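Local coordinates for protein CmeC (PDB 4MT4) that probably forms the outer membrane channel of a drug efflux system, a trimeric conduit that carries substrates out of the cell, at residues Gly21-Glu26 / Ala375-Arg380; Gln251-Lys256 / Tyr433-Ser438; Glu185-Asn190 / Ala205-Asn210. All blocks are in the same frame, centred on the assembly; numbering follows the deposited sequence.

Contact 1 (Gly21-Glu26 / Ala375-Arg380)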
loop_
_atom_site.group_PDB
_atom_site.type_symbol
_atom_site.label_atom_id
_atom_site.label_comp_id
_atom_site.label_asym_id
_atom_site.label_seq_id
_atom_site.Cartn_x
_atom_site.Cartn_y
_atom_site.Cartn_z
ATOM N N GLY B 21 22.507 -21.031 -11.989
ATOM C CA GLY B 21 23.189 -19.877 -11.436
ATOM C C GLY B 21 24.681 -20.095 -11.281
ATOM O O GLY B 21 25.323 -19.484 -10.428
ATOM N N ALA B 22 25.237 -20.972 -12.109
ATOM C CA ALA B 22 26.663 -21.268 -12.052
ATOM C C ALA B 22 27.341 -21.003 -13.390
ATOM O O ALA B 22 26.849 -21.417 -14.438
ATOM C CB ALA B 22 26.884 -22.710 -11.623
ATOM N N LEU B 23 28.470 -20.303 -13.348
ATOM C CA LEU B 23 29.265 -20.074 -14.547
ATOM C C LEU B 23 29.970 -21.364 -14.954
ATOM O O LEU B 23 30.138 -22.269 -14.138
ATOM C CB LEU B 23 30.279 -18.949 -14.321
ATOM C CG LEU B 23 29.686 -17.552 -14.122
ATOM C CD1 LEU B 23 30.779 -16.530 -13.861
ATOM C CD2 LEU B 23 28.848 -17.145 -15.325
ATOM N N SER B 24 30.380 -21.441 -16.215
ATOM C CA SER B 24 30.969 -22.661 -16.766
ATOM C C SER B 24 32.259 -23.066 -16.055
ATOM O O SER B 24 32.621 -24.243 -16.037
ATOM C CB SER B 24 31.232 -22.489 -18.264
ATOM O OG SER B 24 31.974 -21.310 -18.518
ATOM N N TRP B 25 32.947 -22.093 -15.468
ATOM C CA TRP B 25 34.169 -22.368 -14.721
ATOM C C TRP B 25 33.919 -22.353 -13.216
ATOM O O TRP B 25 34.857 -22.402 -12.420
ATOM C CB TRP B 25 35.259 -21.357 -15.085
ATOM C CG TRP B 25 34.825 -19.925 -15.000
ATOM C CD1 TRP B 25 34.321 -19.160 -16.012
ATOM C CD2 TRP B 25 34.865 -19.082 -13.842
ATOM N NE1 TRP B 25 34.043 -17.895 -15.555
ATOM C CE2 TRP B 25 34.368 -17.821 -14.225
ATOM C CE3 TRP B 25 35.272 -19.273 -12.517
ATOM C CZ2 TRP B 25 34.266 -16.756 -13.334
ATOM C CZ3 TRP B 25 35.170 -18.214 -11.633
ATOM C CH2 TRP B 25 34.670 -16.973 -12.045
ATOM N N GLU B 26 32.646 -22.290 -12.834
ATOM C CA GLU B 26 32.263 -22.278 -11.426
ATOM C C GLU B 26 31.695 -23.624 -10.985
ATOM O O GLU B 26 31.074 -24.336 -11.774
ATOM C CB GLU B 26 31.241 -21.170 -11.158
ATOM C CG GLU B 26 31.845 -19.778 -11.037
ATOM C CD GLU B 26 30.813 -18.724 -10.683
ATOM O OE1 GLU B 26 29.627 -18.916 -11.022
ATOM O OE2 GLU B 26 31.185 -17.705 -10.063
ATOM N N ALA B 375 21.079 -13.333 -12.259
ATOM C CA ALA B 375 21.702 -12.038 -12.003
ATOM C C ALA B 375 23.054 -12.202 -11.324
ATOM O O ALA B 375 24.012 -11.514 -11.663
ATOM C CB ALA B 375 20.790 -11.161 -11.156
ATOM N N ARG B 376 23.125 -13.126 -10.372
ATOM C CA ARG B 376 24.344 -13.352 -9.603
ATOM C C ARG B 376 25.522 -13.711 -10.512
ATOM O O ARG B 376 26.608 -13.140 -10.386
ATOM C CB ARG B 376 24.112 -14.456 -8.565
ATOM C CG ARG B 376 25.015 -14.402 -7.336
ATOM C CD ARG B 376 26.421 -14.904 -7.639
ATOM N NE ARG B 376 26.398 -16.164 -8.376
ATOM C CZ ARG B 376 27.458 -16.706 -8.968
ATOM N NH1 ARG B 376 28.634 -16.094 -8.917
ATOM N NH2 ARG B 376 27.342 -17.856 -9.615
ATOM N N LYS B 377 25.303 -14.650 -11.426
ATOM C CA LYS B 377 26.369 -15.109 -12.309
ATOM C C LYS B 377 26.647 -14.116 -13.438
ATOM O O LYS B 377 27.759 -14.054 -13.956
ATOM C CB LYS B 377 26.031 -16.486 -12.890
ATOM C CG LYS B 377 24.871 -16.501 -13.872
ATOM C CD LYS B 377 24.690 -17.885 -14.481
ATOM C CE LYS B 377 23.615 -17.888 -15.557
ATOM N NZ LYS B 377 23.432 -19.244 -16.145
ATOM N N THR B 378 25.639 -13.336 -13.813
ATOM C CA THR B 378 25.811 -12.342 -14.867
ATOM C C THR B 378 26.611 -11.149 -14.357
ATOM O O THR B 378 27.498 -10.643 -15.045
ATOM C CB THR B 378 24.459 -11.851 -15.417
ATOM O OG1 THR B 378 23.719 -12.962 -15.935
ATOM C CG2 THR B 378 24.674 -10.833 -16.529
ATOM N N ILE B 379 26.296 -10.708 -13.142
ATOM C CA ILE B 379 27.012 -9.603 -12.519
ATOM C C ILE B 379 28.441 -10.036 -12.180
ATOM O O ILE B 379 29.360 -9.214 -12.137
ATOM C CB ILE B 379 26.279 -9.103 -11.252
ATOM C CG1 ILE B 379 24.886 -8.583 -11.612
ATOM C CG2 ILE B 379 27.054 -7.989 -10.578
ATOM C CD1 ILE B 379 24.036 -8.231 -10.413
ATOM N N ARG B 380 28.628 -11.336 -11.968
ATOM C CA ARG B 380 29.960 -11.888 -11.745
ATOM C C ARG B 380 30.846 -11.651 -12.966
ATOM O O ARG B 380 32.032 -11.342 -12.837
ATOM C CB ARG B 380 29.883 -13.384 -11.431
ATOM C CG ARG B 380 31.234 -14.043 -11.211
ATOM C CD ARG B 380 32.007 -13.365 -10.091
ATOM N NE ARG B 380 33.313 -13.980 -9.885
ATOM C CZ ARG B 380 34.413 -13.637 -10.548
ATOM N NH1 ARG B 380 34.367 -12.680 -11.464
ATOM N NH2 ARG B 380 35.560 -14.252 -10.295
HETATM O O HOH W 1 24.550 -18.442 -7.183
HETATM O O HOH W 2 23.881 -17.572 -9.311
#
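Two N-H groups grip Glu26 OE1, each on its own lone pair. The backbone N of Leu23 reaches the anti lone pair of OE1 at 2.9 Å, and Arg376 NH2 takes the syn lone pair at 2.9 Å along an almost straight line of 175°. Arg376 NH1 adds a bond to Glu26 OE2 at 3.2 Å, so the guanidinium meets the carboxylate end-on, tip to tip, with the two planes only 23° apart. The same NH2 also donates to Gly21 O at 2.7 Å, in the plane of that carbonyl. A water bridges Gly21 O to Arg376 NE, and NH1 has Tyr435 OH as a second partner. The arginine chain bends at chi2 and chi3 to bring the guanidinium there.

Leu23 to Glu26 is a type I beta turn in the N-terminal segment, which here lies against the long helix 339-405 of the helical part of this outer membrane factor. The turn is closed by the backbone bond from Glu26 N to Leu23 O, and the Glu26 carboxylate, returning to Leu23 N, adds a second tie between its ends.

Around the salt bridge it is mostly the carbon parts of side chains that meet. Leu23 CD2 sits 3.8 Å from Lys377 CB, while Leu23 CD1 packs on Arg380 CG. The Lys377 chain runs extended past the Gly21-Ala22 peptide, so that NZ hydrogen-bonds to Leu20 O. Separately, Trp25 sets its ring edge over one face of the Arg380 guanidinium, CH2 3.4 Å from NH2 and the planes 77° apart; NH1 of Arg380 is paired with Asp384.

Contact 2 (Gln251-Lys256 / Tyr433-Ser438)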
loop_
_atom_site.group_PDB
_atom_site.type_symbol
_atom_site.label_atom_id
_atom_site.label_comp_id
_atom_site.label_asym_id
_atom_site.label_seq_id
_atom_site.Cartn_x
_atom_site.Cartn_y
_atom_site.Cartn_z
ATOM N N GLN B 251 33.876 -0.904 5.530
ATOM C CA GLN B 251 34.984 -1.665 4.970
ATOM C C GLN B 251 34.707 -2.002 3.509
ATOM O O GLN B 251 33.615 -2.460 3.170
ATOM C CB GLN B 251 35.215 -2.943 5.776
ATOM C CG GLN B 251 36.089 -3.975 5.085
ATOM C CD GLN B 251 36.190 -5.269 5.868
ATOM O OE1 GLN B 251 36.470 -5.262 7.065
ATOM N NE2 GLN B 251 35.950 -6.389 5.195
ATOM N N VAL B 252 35.698 -1.767 2.652
ATOM C CA VAL B 252 35.577 -2.040 1.222
ATOM C C VAL B 252 35.340 -3.523 0.942
ATOM O O VAL B 252 35.988 -4.389 1.532
ATOM C CB VAL B 252 36.841 -1.565 0.459
ATOM C CG1 VAL B 252 37.003 -2.305 -0.868
ATOM C CG2 VAL B 252 36.791 -0.063 0.234
ATOM N N PHE B 253 34.396 -3.805 0.049
ATOM C CA PHE B 253 34.096 -5.174 -0.346
ATOM C C PHE B 253 35.150 -5.718 -1.303
ATOM O O PHE B 253 35.410 -5.133 -2.354
ATOM C CB PHE B 253 32.712 -5.255 -0.995
ATOM C CG PHE B 253 32.385 -6.608 -1.564
ATOM C CD1 PHE B 253 31.947 -7.631 -0.741
ATOM C CD2 PHE B 253 32.507 -6.856 -2.924
ATOM C CE1 PHE B 253 31.643 -8.876 -1.259
ATOM C CE2 PHE B 253 32.206 -8.101 -3.446
ATOM C CZ PHE B 253 31.772 -9.111 -2.612
ATOM N N ASN B 254 35.751 -6.842 -0.930
ATOM C CA ASN B 254 36.710 -7.520 -1.794
ATOM C C ASN B 254 36.157 -8.838 -2.321
ATOM O O ASN B 254 35.549 -9.611 -1.579
ATOM C CB ASN B 254 38.025 -7.758 -1.051
ATOM C CG ASN B 254 39.044 -6.662 -1.305
ATOM O OD1 ASN B 254 38.748 -5.663 -1.963
ATOM N ND2 ASN B 254 40.251 -6.844 -0.784
ATOM N N LEU B 255 36.373 -9.084 -3.609
ATOM C CA LEU B 255 35.791 -10.238 -4.284
ATOM C C LEU B 255 36.318 -11.557 -3.724
ATOM O O LEU B 255 37.505 -11.867 -3.836
ATOM C CB LEU B 255 36.059 -10.159 -5.793
ATOM C CG LEU B 255 35.336 -11.136 -6.731
ATOM C CD1 LEU B 255 36.111 -12.438 -6.919
ATOM C CD2 LEU B 255 33.915 -11.404 -6.256
ATOM N N LYS B 256 35.419 -12.320 -3.113
ATOM C CA LYS B 256 35.710 -13.683 -2.694
ATOM C C LYS B 256 34.633 -14.604 -3.248
ATOM O O LYS B 256 33.725 -14.152 -3.945
ATOM C CB LYS B 256 35.778 -13.789 -1.168
ATOM C CG LYS B 256 34.522 -13.311 -0.455
ATOM C CD LYS B 256 34.611 -13.522 1.051
ATOM C CE LYS B 256 34.623 -15.000 1.405
ATOM N NZ LYS B 256 34.598 -15.219 2.878
ATOM N N TYR B 433 29.391 -3.554 -5.768
ATOM C CA TYR B 433 28.445 -3.675 -4.664
ATOM C C TYR B 433 27.072 -4.116 -5.153
ATOM O O TYR B 433 26.216 -4.505 -4.362
ATOM C CB TYR B 433 28.354 -2.355 -3.898
ATOM C CG TYR B 433 29.661 -1.990 -3.233
ATOM C CD1 TYR B 433 29.957 -2.426 -1.949
ATOM C CD2 TYR B 433 30.612 -1.232 -3.902
ATOM C CE1 TYR B 433 31.158 -2.107 -1.346
ATOM C CE2 TYR B 433 31.813 -0.907 -3.310
ATOM C CZ TYR B 433 32.084 -1.345 -2.032
ATOM O OH TYR B 433 33.284 -1.019 -1.445
ATOM N N SER B 434 26.867 -4.058 -6.465
ATOM C CA SER B 434 25.697 -4.684 -7.060
ATOM C C SER B 434 25.883 -6.192 -7.018
ATOM O O SER B 434 24.914 -6.946 -6.958
ATOM C CB SER B 434 25.476 -4.210 -8.498
ATOM O OG SER B 434 25.153 -2.830 -8.536
ATOM N N TYR B 435 27.140 -6.624 -7.050
ATOM C CA TYR B 435 27.459 -8.040 -6.947
ATOM C C TYR B 435 27.325 -8.514 -5.507
ATOM O O TYR B 435 26.892 -9.636 -5.253
ATOM C CB TYR B 435 28.872 -8.330 -7.461
ATOM C CG TYR B 435 29.221 -9.802 -7.410
ATOM C CD1 TYR B 435 28.684 -10.692 -8.333
ATOM C CD2 TYR B 435 30.078 -10.304 -6.438
ATOM C CE1 TYR B 435 28.992 -12.040 -8.287
ATOM C CE2 TYR B 435 30.390 -11.648 -6.387
ATOM C CZ TYR B 435 29.846 -12.512 -7.314
ATOM O OH TYR B 435 30.158 -13.855 -7.266
ATOM N N ALA B 436 27.707 -7.650 -4.571
ATOM C CA ALA B 436 27.562 -7.942 -3.149
ATOM C C ALA B 436 26.089 -8.116 -2.800
ATOM O O ALA B 436 25.716 -9.041 -2.080
ATOM C CB ALA B 436 28.187 -6.838 -2.309
ATOM N N ASN B 437 25.256 -7.223 -3.324
ATOM C CA ASN B 437 23.817 -7.294 -3.108
ATOM C C ASN B 437 23.173 -8.431 -3.895
ATOM O O ASN B 437 22.083 -8.892 -3.553
ATOM C CB ASN B 437 23.151 -5.967 -3.479
ATOM C CG ASN B 437 23.483 -4.855 -2.503
ATOM O OD1 ASN B 437 24.010 -5.102 -1.419
ATOM N ND2 ASN B 437 23.163 -3.622 -2.880
ATOM N N SER B 438 23.846 -8.874 -4.951
ATOM C CA SER B 438 23.356 -9.996 -5.743
ATOM C C SER B 438 23.497 -11.285 -4.944
ATOM O O SER B 438 22.694 -12.207 -5.086
ATOM C CB SER B 438 24.110 -10.107 -7.070
ATOM O OG SER B 438 25.421 -10.610 -6.877
#
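Phe253 carries this contact, its CG anti to the backbone N (chi1 174°), which sends the ring from the loop between helices 240-245 and 273-293 toward helix 411-445, in the helical part of this outer membrane factor. One face of that ring is met by Ala436 CB, 4.0 Å from the ring centroid and 5° off the normal, a centred CH-pi contact. Phe253 CB lies 3.5 Å from Tyr433 CE1. Tyr433 has CG beside its own backbone N, anti to the carbonyl carbon, so its ring extends across to the loop, where Phe253 N donates to Tyr433 OH at 3.4 Å, a weak bond.

Tyr435 differs in having CG anti to N (chi1 -178°), and its ring passes obliquely beside Leu255, whose CD2 touches Tyr435 CE2 at 3.5 Å. Phe253 CE2 comes near the plane of the Tyr435 ring at its edge. Phe164 of helix 129-195 packs on Ala436, and Tyr383 of helix 339-405 on Leu255.

Lys256 of the loop has a salt bridge with Asp42, but between these two segments, with one weak hydrogen bond and no charge pair, aromatic and methyl groups do the seating rather than directional polar bonds.

Contact 3 (Glu185-Asn190 / Ala205-Asn210)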
loop_
_atom_site.group_PDB
_atom_site.type_symbol
_atom_site.label_atom_id
_atom_site.label_comp_id
_atom_site.label_asym_id
_atom_site.label_seq_id
_atom_site.Cartn_x
_atom_site.Cartn_y
_atom_site.Cartn_z
ATOM N N GLU B 185 43.310 21.895 -9.567
ATOM C CA GLU B 185 44.720 22.116 -9.855
ATOM C C GLU B 185 44.924 22.408 -11.336
ATOM O O GLU B 185 45.748 23.242 -11.703
ATOM C CB GLU B 185 45.553 20.903 -9.434
ATOM C CG GLU B 185 47.041 21.027 -9.738
ATOM C CD GLU B 185 47.711 22.144 -8.957
ATOM O OE1 GLU B 185 47.194 22.518 -7.883
ATOM O OE2 GLU B 185 48.757 22.648 -9.418
ATOM N N ILE B 186 44.170 21.714 -12.181
ATOM C CA ILE B 186 44.229 21.933 -13.620
ATOM C C ILE B 186 43.836 23.369 -13.962
ATOM O O ILE B 186 44.507 24.034 -14.753
ATOM C CB ILE B 186 43.315 20.949 -14.379
ATOM C CG1 ILE B 186 43.904 19.537 -14.340
ATOM C CG2 ILE B 186 43.123 21.394 -15.821
ATOM C CD1 ILE B 186 42.996 18.479 -14.930
ATOM N N TYR B 187 42.759 23.846 -13.350
ATOM C CA TYR B 187 42.286 25.203 -13.594
ATOM C C TYR B 187 43.268 26.244 -13.061
ATOM O O TYR B 187 43.482 27.280 -13.691
ATOM C CB TYR B 187 40.908 25.418 -12.968
ATOM C CG TYR B 187 40.421 26.842 -13.097
ATOM C CD1 TYR B 187 39.970 27.332 -14.314
ATOM C CD2 TYR B 187 40.425 27.701 -12.005
ATOM C CE1 TYR B 187 39.532 28.635 -14.442
ATOM C CE2 TYR B 187 39.989 29.005 -12.122
ATOM C CZ TYR B 187 39.543 29.468 -13.342
ATOM O OH TYR B 187 39.106 30.767 -13.465
ATOM N N ARG B 188 43.861 25.965 -11.904
ATOM C CA ARG B 188 44.819 26.881 -11.292
ATOM C C ARG B 188 46.026 27.087 -12.201
ATOM O O ARG B 188 46.538 28.198 -12.328
ATOM C CB ARG B 188 45.275 26.359 -9.928
ATOM C CG ARG B 188 46.072 27.366 -9.112
ATOM C CD ARG B 188 46.759 26.700 -7.933
ATOM N NE ARG B 188 47.810 25.786 -8.369
ATOM C CZ ARG B 188 49.081 26.137 -8.535
ATOM N NH1 ARG B 188 49.461 27.386 -8.297
ATOM N NH2 ARG B 188 49.974 25.242 -8.936
ATOM N N ILE B 189 46.472 26.006 -12.832
ATOM C CA ILE B 189 47.586 26.069 -13.769
ATOM C C ILE B 189 47.213 26.888 -15.002
ATOM O O ILE B 189 47.966 27.764 -15.428
ATOM C CB ILE B 189 48.037 24.661 -14.210
ATOM C CG1 ILE B 189 48.582 23.875 -13.015
ATOM C CG2 ILE B 189 49.093 24.751 -15.299
ATOM C CD1 ILE B 189 49.747 24.545 -12.322
ATOM N N ASN B 190 46.043 26.602 -15.562
ATOM C CA ASN B 190 45.572 27.305 -16.750
ATOM C C ASN B 190 45.207 28.761 -16.471
ATOM O O ASN B 190 45.183 29.584 -17.384
ATOM C CB ASN B 190 44.372 26.575 -17.357
ATOM C CG ASN B 190 44.785 25.403 -18.225
ATOM O OD1 ASN B 190 44.927 25.538 -19.440
ATOM N ND2 ASN B 190 44.987 24.245 -17.604
ATOM N N ALA B 205 38.425 28.524 -20.440
ATOM C CA ALA B 205 37.002 28.266 -20.260
ATOM C C ALA B 205 36.731 26.770 -20.155
ATOM O O ALA B 205 35.837 26.342 -19.424
ATOM C CB ALA B 205 36.202 28.875 -21.403
ATOM N N GLN B 206 37.509 25.976 -20.885
ATOM C CA GLN B 206 37.369 24.525 -20.846
ATOM C C GLN B 206 37.833 23.965 -19.506
ATOM O O GLN B 206 37.253 23.013 -18.985
ATOM C CB GLN B 206 38.152 23.874 -21.986
ATOM C CG GLN B 206 37.534 24.085 -23.360
ATOM C CD GLN B 206 38.257 23.318 -24.450
ATOM O OE1 GLN B 206 39.485 23.226 -24.453
ATOM N NE2 GLN B 206 37.495 22.756 -25.380
ATOM N N ALA B 207 38.881 24.564 -18.952
ATOM C CA ALA B 207 39.392 24.161 -17.648
ATOM C C ALA B 207 38.417 24.562 -16.544
ATOM O O ALA B 207 38.277 23.863 -15.540
ATOM C CB ALA B 207 40.762 24.775 -17.398
ATOM N N ARG B 208 37.743 25.690 -16.742
ATOM C CA ARG B 208 36.781 26.186 -15.767
ATOM C C ARG B 208 35.481 25.389 -15.820
ATOM O O ARG B 208 34.912 25.046 -14.783
ATOM C CB ARG B 208 36.500 27.671 -15.997
ATOM C CG ARG B 208 35.391 28.236 -15.124
ATOM C CD ARG B 208 35.648 29.689 -14.757
ATOM N NE ARG B 208 35.946 29.836 -13.335
ATOM C CZ ARG B 208 35.029 30.052 -12.397
ATOM N NH1 ARG B 208 33.749 30.153 -12.730
ATOM N NH2 ARG B 208 35.389 30.169 -11.127
ATOM N N ALA B 209 35.017 25.098 -17.032
ATOM C CA ALA B 209 33.824 24.280 -17.228
ATOM C C ALA B 209 34.025 22.901 -16.616
ATOM O O ALA B 209 33.116 22.338 -16.008
ATOM C CB ALA B 209 33.490 24.163 -18.708
ATOM N N ASN B 210 35.231 22.367 -16.780
ATOM C CA ASN B 210 35.587 21.075 -16.214
ATOM C C ASN B 210 35.613 21.120 -14.688
ATOM O O ASN B 210 35.206 20.171 -14.023
ATOM C CB ASN B 210 36.944 20.619 -16.756
ATOM C CG ASN B 210 37.368 19.275 -16.208
ATOM O OD1 ASN B 210 36.931 18.230 -16.688
ATOM N ND2 ASN B 210 38.232 19.293 -15.198
#
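Two direct contacts make the first shell: Tyr187 with Arg208, and Ala207 with Asn190, Tyr187 and Ile186. Tyr187 and Arg208 lie side by side, pointing the same way. Each has CG anti to its backbone N, so the aromatic ring leaves helix 129-195 and runs along the arginine chain of helix 201-236. Tyr187 CE1 rests 3.5 Å from Arg208 CB, and the bends at chi2 and chi3 then bring Arg208 NE to Tyr187 OH at 3.3 Å. That contact is long as well as bent (141°), so the bond is weak. The hydroxyl sits at the edge of the guanidinium, near its plane, and the ring and guanidinium planes are 65° apart. Ala207 CB faces the partner helix and meets Asn190 CB at 4.0 Å, with Tyr187 CD1 and Ile186 CG2 also beside it. The small methyl fits a close backbone approach: Tyr187 CA and Ala207 CA are 5.1 Å apart.

The two segments belong to a helical hairpin, helices 129-195 and 201-236 joined by a short turn, with local axes 8.8 Å apart at closest approach and N-to-C directions 157° apart. Residues 204-238 are predicted coiled coil, consistent with the antiparallel hairpins of the periplasmic helical barrel in outer membrane factors.

In the second shell, Asn190 is fixed by its own helix: ND2 donates to Ile186 O at 2.9 Å from above the carbonyl plane, and Asn190 N shares that acceptor at 3.1 Å. Arg208 NH1 has a long and weak ion pair with Glu212. Ile186 packs on Tyr414 and Leu415 of helix 411-445. On the side of Arg208 and Ala209, Ser392 of the third subunit closes in, and Ile396 of that subunit packs on Ala205 and Gln206.

In the fold
Contact 2 is the buried one; contacts 1 and 3 are only partly buried. Contacts 1 and 2 each lay an irregular segment on one of two helices that follow each other in the chain, 339-405 and 411-445, and they touch: Arg376 NH1 lies 3.2 Å from Tyr435 OH, a probable hydrogen bond joining the ionic cluster of contact 1 to the aromatic one of contact 2. Contact 3 instead pairs helix with helix, about 44 Å from contact 1 and about 36 Å from contact 2, centre to centre. The chemistry differs with place: a salt bridge with packed chain carbons for the N-terminal segment, aromatic packing inside, and alanine with a weak tyrosine-arginine bond in the hairpin.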